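Local coordinates for ALBA-Domain Protein (Trypanosoma brucei, PDB 7DL8) that probably binds RNA as an Alba-domain protein of trypanosomes, at residues T29-E37 and V92-Y102. Numbering follows the deposited sequence.
Sequences TKHLLHDGE and VTKADGFDAKY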
ATOM      1  N   THR A  29      10.216  -6.596  17.584  1.00 42.24           N
ATOM      2  CA  THR A  29      11.510  -7.071  17.101  1.00 41.47           C
ATOM      3  C   THR A  29      12.634  -6.660  18.044  1.00 41.47           C
ATOM      4  O   THR A  29      13.526  -7.462  18.345  1.00 41.46           O
ATOM      5  CB  THR A  29      11.773  -6.536  15.691  1.00 43.76           C
ATOM      6  OG1 THR A  29      10.667  -6.863  14.838  1.00 37.43           O
ATOM      7  CG2 THR A  29      13.048  -7.139  15.118  1.00 39.77           C
ATOM      8  N   LYS A  30      12.606  -5.413  18.523  1.00 41.44           N
ATOM      9  CA  LYS A  30      13.617  -4.962  19.473  1.00 42.94           C
ATOM     10  C   LYS A  30      13.538  -5.747  20.776  1.00 39.26           C
ATOM     11  O   LYS A  30      14.567  -6.145  21.334  1.00 39.62           O
ATOM     12  CB  LYS A  30      13.456  -3.464  19.740  1.00 47.08           C
ATOM     13  CG  LYS A  30      14.037  -2.571  18.658  1.00 42.34           C
ATOM     14  CD  LYS A  30      14.081  -1.118  19.104  1.00 45.97           C
ATOM     15  CE  LYS A  30      12.722  -0.453  18.972  1.00 49.50           C
ATOM     16  NZ  LYS A  30      12.816   1.027  19.110  1.00 46.99           N
ATOM     17  N   HIS A  31      12.321  -5.974  21.276  1.00 39.54           N
ATOM     18  CA  HIS A  31      12.155  -6.705  22.528  1.00 38.36           C
ATOM     19  C   HIS A  31      12.612  -8.152  22.391  1.00 44.50           C
ATOM     20  O   HIS A  31      13.215  -8.706  23.316  1.00 47.71           O
ATOM     21  CB  HIS A  31      10.697  -6.641  22.979  1.00 44.02           C
ATOM     22  CG  HIS A  31      10.365  -7.586  24.092  1.00 49.46           C
ATOM     23  ND1 HIS A  31      10.767  -7.375  25.393  1.00 50.79           N
ATOM     24  CD2 HIS A  31       9.665  -8.745  24.099  1.00 49.59           C
ATOM     25  CE1 HIS A  31      10.332  -8.364  26.153  1.00 49.73           C
ATOM     26  NE2 HIS A  31       9.660  -9.209  25.391  1.00 52.04           N
ATOM     27  N   LEU A  32      12.333  -8.779  21.245  1.00 42.65           N
ATOM     28  CA  LEU A  32      12.725 -10.172  21.058  1.00 42.99           C
ATOM     29  C   LEU A  32      14.239 -10.314  20.972  1.00 46.09           C
ATOM     30  O   LEU A  32      14.811 -11.259  21.526  1.00 49.54           O
ATOM     31  CB  LEU A  32      12.063 -10.741  19.803  1.00 45.57           C
ATOM     32  CG  LEU A  32      10.567 -11.049  19.886  1.00 47.40           C
ATOM     33  CD1 LEU A  32      10.020 -11.425  18.517  1.00 46.70           C
ATOM     34  CD2 LEU A  32      10.301 -12.155  20.895  1.00 47.14           C
ATOM     35  N   LEU A  33      14.909  -9.369  20.308  1.00 45.57           N
ATOM     36  CA  LEU A  33      16.365  -9.421  20.239  1.00 42.31           C
ATOM     37  C   LEU A  33      16.986  -9.182  21.608  1.00 48.35           C
ATOM     38  O   LEU A  33      17.957  -9.850  21.983  1.00 49.78           O
ATOM     39  CB  LEU A  33      16.884  -8.395  19.232  1.00 38.19           C
ATOM     40  CG  LEU A  33      16.589  -8.649  17.753  1.00 43.79           C
ATOM     41  CD1 LEU A  33      17.015  -7.457  16.910  1.00 39.89           C
ATOM     42  CD2 LEU A  33      17.282  -9.918  17.282  1.00 42.42           C
ATOM     43  N   HIS A  34      16.413  -8.262  22.385  1.00 45.34           N
ATOM     44  CA  HIS A  34      16.942  -7.972  23.712  1.00 51.54           C
ATOM     45  C   HIS A  34      16.718  -9.132  24.673  1.00 52.73           C
ATOM     46  O   HIS A  34      17.503  -9.318  25.611  1.00 48.47           O
ATOM     47  CB  HIS A  34      16.304  -6.693  24.252  1.00 48.98           C
ATOM     48  CG  HIS A  34      16.666  -6.383  25.670  1.00 54.69           C
ATOM     49  ND1 HIS A  34      17.948  -6.050  26.058  1.00 55.71           N
ATOM     50  CD2 HIS A  34      15.913  -6.341  26.794  1.00 53.65           C
ATOM     51  CE1 HIS A  34      17.968  -5.826  27.358  1.00 53.37           C
ATOM     52  NE2 HIS A  34      16.745  -5.996  27.830  1.00 54.97           N
ATOM     53  N   ASP A  35      15.664  -9.918  24.461  1.00 49.23           N
ATOM     54  CA  ASP A  35      15.318 -11.030  25.344  1.00 52.17           C
ATOM     55  C   ASP A  35      15.852 -12.366  24.831  1.00 61.80           C
ATOM     56  O   ASP A  35      15.157 -13.385  24.886  1.00 73.22           O
ATOM     57  CB  ASP A  35      13.806 -11.093  25.540  1.00 60.24           C
ATOM     58  CG  ASP A  35      13.399 -12.009  26.682  1.00 70.71           C
ATOM     59  OD1 ASP A  35      14.258 -12.319  27.533  1.00 72.26           O
ATOM     60  OD2 ASP A  35      12.220 -12.419  26.725  1.00 73.00           O
ATOM     61  N   GLY A  36      17.081 -12.399  24.312  1.00 59.12           N
ATOM     62  CA  GLY A  36      17.775 -13.638  24.045  1.00 61.92           C
ATOM     63  C   GLY A  36      17.825 -14.061  22.588  1.00 60.13           C
ATOM     64  O   GLY A  36      18.773 -14.751  22.192  1.00 60.88           O
ATOM     65  N   GLU A  37      16.832 -13.682  21.786  1.00 54.52           N
ATOM     66  CA  GLU A  37      16.764 -14.167  20.412  1.00 53.04           C
ATOM     67  C   GLU A  37      17.944 -13.649  19.600  1.00 52.33           C
ATOM     68  O   GLU A  37      18.241 -12.450  19.607  1.00 60.61           O
ATOM     69  CB  GLU A  37      15.450 -13.744  19.756  1.00 48.79           C
ATOM     70  CG  GLU A  37      14.200 -14.251  20.458  1.00 48.11           C
ATOM     71  CD  GLU A  37      13.976 -15.739  20.274  1.00 52.91           C
ATOM     72  OE1 GLU A  37      14.676 -16.356  19.443  1.00 58.65           O
ATOM     73  OE2 GLU A  37      13.092 -16.292  20.960  1.00 54.41           O
ATOM     74  N   VAL A  92      16.837 -10.348  10.608  1.00 53.75           N
ATOM     75  CA  VAL A  92      17.608  -9.283  11.233  1.00 46.97           C
ATOM     76  C   VAL A  92      18.271  -9.823  12.492  1.00 50.81           C
ATOM     77  O   VAL A  92      17.705 -10.668  13.195  1.00 49.32           O
ATOM     78  CB  VAL A  92      16.728  -8.055  11.557  1.00 44.82           C
ATOM     79  CG1 VAL A  92      16.085  -7.515  10.290  1.00 40.58           C
ATOM     80  CG2 VAL A  92      15.663  -8.408  12.589  1.00 37.53           C
ATOM     81  N   THR A  93      19.484  -9.346  12.758  1.00 53.40           N
ATOM     82  CA  THR A  93      20.217  -9.649  13.978  1.00 50.22           C
ATOM     83  C   THR A  93      20.625  -8.340  14.637  1.00 50.94           C
ATOM     84  O   THR A  93      20.448  -7.256  14.076  1.00 51.02           O
ATOM     85  CB  THR A  93      21.454 -10.517  13.706  1.00 53.43           C
ATOM     86  OG1 THR A  93      22.445  -9.744  13.019  1.00 55.83           O
ATOM     87  CG2 THR A  93      21.087 -11.732  12.865  1.00 49.80           C
ATOM     88  N   LYS A  94      21.173  -8.448  15.845  1.00 54.39           N
ATOM     89  CA  LYS A  94      21.613  -7.262  16.568  1.00 48.75           C
ATOM     90  C   LYS A  94      22.734  -6.556  15.820  1.00 48.69           C
ATOM     91  O   LYS A  94      23.635  -7.193  15.266  1.00 57.28           O
ATOM     92  CB  LYS A  94      22.105  -7.639  17.965  1.00 51.88           C
ATOM     93  CG  LYS A  94      21.039  -7.747  19.031  1.00 48.07           C
ATOM     94  CD  LYS A  94      21.685  -8.099  20.360  1.00 48.42           C
ATOM     95  CE  LYS A  94      20.740  -8.870  21.250  1.00 56.37           C
ATOM     96  NZ  LYS A  94      20.555 -10.271  20.774  1.00 64.66           N
ATOM     97  N   ALA A  95      22.677  -5.230  15.810  1.00 51.25           N
ATOM     98  CA  ALA A  95      23.781  -4.429  15.311  1.00 48.49           C
ATOM     99  C   ALA A  95      24.752  -4.151  16.452  1.00 51.80           C
ATOM    100  O   ALA A  95      24.477  -4.441  17.619  1.00 51.74           O
ATOM    101  CB  ALA A  95      23.273  -3.125  14.699  1.00 46.04           C
ATOM    102  N   ASP A  96      25.903  -3.582  16.113  1.00 55.83           N
ATOM    103  CA  ASP A  96      26.879  -3.260  17.143  1.00 55.43           C
ATOM    104  C   ASP A  96      26.380  -2.072  17.954  1.00 59.08           C
ATOM    105  O   ASP A  96      25.951  -1.059  17.392  1.00 67.69           O
ATOM    106  CB  ASP A  96      28.238  -2.953  16.518  1.00 52.45           C
ATOM    107  N   GLY A  97      26.436  -2.197  19.277  1.00 46.80           N
ATOM    108  CA  GLY A  97      25.850  -1.188  20.135  1.00 61.66           C
ATOM    109  C   GLY A  97      24.345  -1.246  20.249  1.00 65.36           C
ATOM    110  O   GLY A  97      23.726  -0.238  20.604  1.00 70.49           O
ATOM    111  N   PHE A  98      23.731  -2.395  19.958  1.00 67.24           N
ATOM    112  CA  PHE A  98      22.284  -2.527  20.117  1.00 55.55           C
ATOM    113  C   PHE A  98      21.877  -2.381  21.578  1.00 52.56           C
ATOM    114  O   PHE A  98      20.954  -1.628  21.906  1.00 49.33           O
ATOM    115  CB  PHE A  98      21.812  -3.873  19.561  1.00 46.35           C
ATOM    116  CG  PHE A  98      20.368  -4.186  19.859  1.00 40.61           C
ATOM    117  CD1 PHE A  98      19.362  -3.749  19.013  1.00 46.56           C
ATOM    118  CD2 PHE A  98      20.015  -4.916  20.985  1.00 42.51           C
ATOM    119  CE1 PHE A  98      18.035  -4.033  19.282  1.00 43.10           C
ATOM    120  CE2 PHE A  98      18.689  -5.199  21.259  1.00 47.58           C
ATOM    121  CZ  PHE A  98      17.699  -4.758  20.406  1.00 43.52           C
ATOM    122  N   ASP A  99      22.550  -3.115  22.470  1.00 50.34           N
ATOM    123  CA  ASP A  99      22.204  -3.075  23.887  1.00 56.95           C
ATOM    124  C   ASP A  99      22.308  -1.662  24.450  1.00 56.03           C
ATOM    125  O   ASP A  99      21.452  -1.237  25.235  1.00 59.91           O
ATOM    126  CB  ASP A  99      23.103  -4.029  24.672  1.00 63.17           C
ATOM    127  CG  ASP A  99      22.940  -5.472  24.239  1.00 63.74           C
ATOM    128  OD1 ASP A  99      21.787  -5.900  24.014  1.00 63.44           O
ATOM    129  OD2 ASP A  99      23.962  -6.180  24.126  1.00 65.01           O
ATOM    130  N   ALA A 100      23.351  -0.921  24.066  1.00 58.16           N
ATOM    131  CA  ALA A 100      23.516   0.435  24.580  1.00 48.59           C
ATOM    132  C   ALA A 100      22.432   1.375  24.069  1.00 48.13           C
ATOM    133  O   ALA A 100      22.016   2.285  24.795  1.00 57.12           O
ATOM    134  CB  ALA A 100      24.899   0.973  24.213  1.00 42.21           C
ATOM    135  N   LYS A 101      21.956   1.176  22.838  1.00 46.37           N
ATOM    136  CA  LYS A 101      20.913   2.048  22.309  1.00 53.12           C
ATOM    137  C   LYS A 101      19.522   1.599  22.732  1.00 60.75           C
ATOM    138  O   LYS A 101      18.617   2.433  22.851  1.00 63.70           O
ATOM    139  CB  LYS A 101      20.997   2.109  20.781  1.00 54.72           C
ATOM    140  CG  LYS A 101      22.338   2.574  20.243  1.00 56.25           C
ATOM    141  CD  LYS A 101      22.219   3.042  18.804  1.00 61.01           C
ATOM    142  CE  LYS A 101      23.503   2.789  18.032  1.00 69.18           C
ATOM    143  NZ  LYS A 101      23.708   1.338  17.755  1.00 76.64           N
ATOM    144  N   TYR A 102      19.329   0.297  22.961  1.00 62.16           N
ATOM    145  CA  TYR A 102      18.047  -0.169  23.478  1.00 55.98           C
ATOM    146  C   TYR A 102      17.879   0.186  24.948  1.00 53.33           C
ATOM    147  O   TYR A 102      16.760   0.463  25.393  1.00 53.05           O
ATOM    148  CB  TYR A 102      17.897  -1.676  23.274  1.00 46.74           C
ATOM    149  CG  TYR A 102      16.495  -2.167  23.554  1.00 40.67           C
ATOM    150  CD1 TYR A 102      15.409  -1.665  22.848  1.00 39.77           C
ATOM    151  CD2 TYR A 102      16.252  -3.121  24.532  1.00 44.09           C
ATOM    152  CE1 TYR A 102      14.123  -2.105  23.103  1.00 44.20           C
ATOM    153  CE2 TYR A 102      14.969  -3.567  24.794  1.00 45.10           C
ATOM    154  CZ  TYR A 102      13.910  -3.057  24.076  1.00 43.59           C
ATOM    155  OH  TYR A 102      12.632  -3.500  24.334  1.00 42.10           O
TER
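Tyr102 lays its ring against Lys30 and His34, one turn apart on helix 22-34 and meeting the same side of the ring plane. Its CD2 and CE2 atoms meet His34, with Tyr102 CE2 3.4 Å from His34 CG, while CE1, across the ring, lies 3.7 Å from Lys30 CB. The two rings are tilted at 53° with centroids 4.9 Å apart, an oblique pairing. Tyr102 CD2 sits over one face of the imidazole, near its rim. Both rings leave their backbones with CG anti to N (chi1 -169° for Tyr102), which turns them toward each other where the helices approach. The side chain of Lys30 contributes CB and CD; it bends at chi3 and takes NZ to hydrogen bonds with Gln62 and Gln105.

Phe98, one turn before Tyr102, enters deeper. Its CZ lies 3.9 Å from Leu33 CB and 3.5 Å from Lys30 O, the carbonyl approaching the ring at its edge, in plane. That oxygen also accepts the helical bond from His34 N. Leu33 continues inward to Val40 and Val65 of the sheet, and Thr29 CG2 meets Val92 CG2 at 3.9 Å.

At the helix end, Lys94 bends at chi4 and brings NZ to Leu33 O at 2.9 Å and, more distantly, to Glu37 O; both bonds are weak by geometry. The ammonium thus bridges the last turn and the segment leading to strand 39-45.

The arrangement joins the first helix of the Alba fold, the end of strand 84-94 and the start of helix 98-123, whose short segment crosses the first helix's at 126°. Leu33, Phe98 and Tyr102 supply much of the contact, together with the chains of Lys30 and Lys94 and the His34 ring, while a lysine beside carbonyls of the helix C-terminus would probably offset the partial negative charge there.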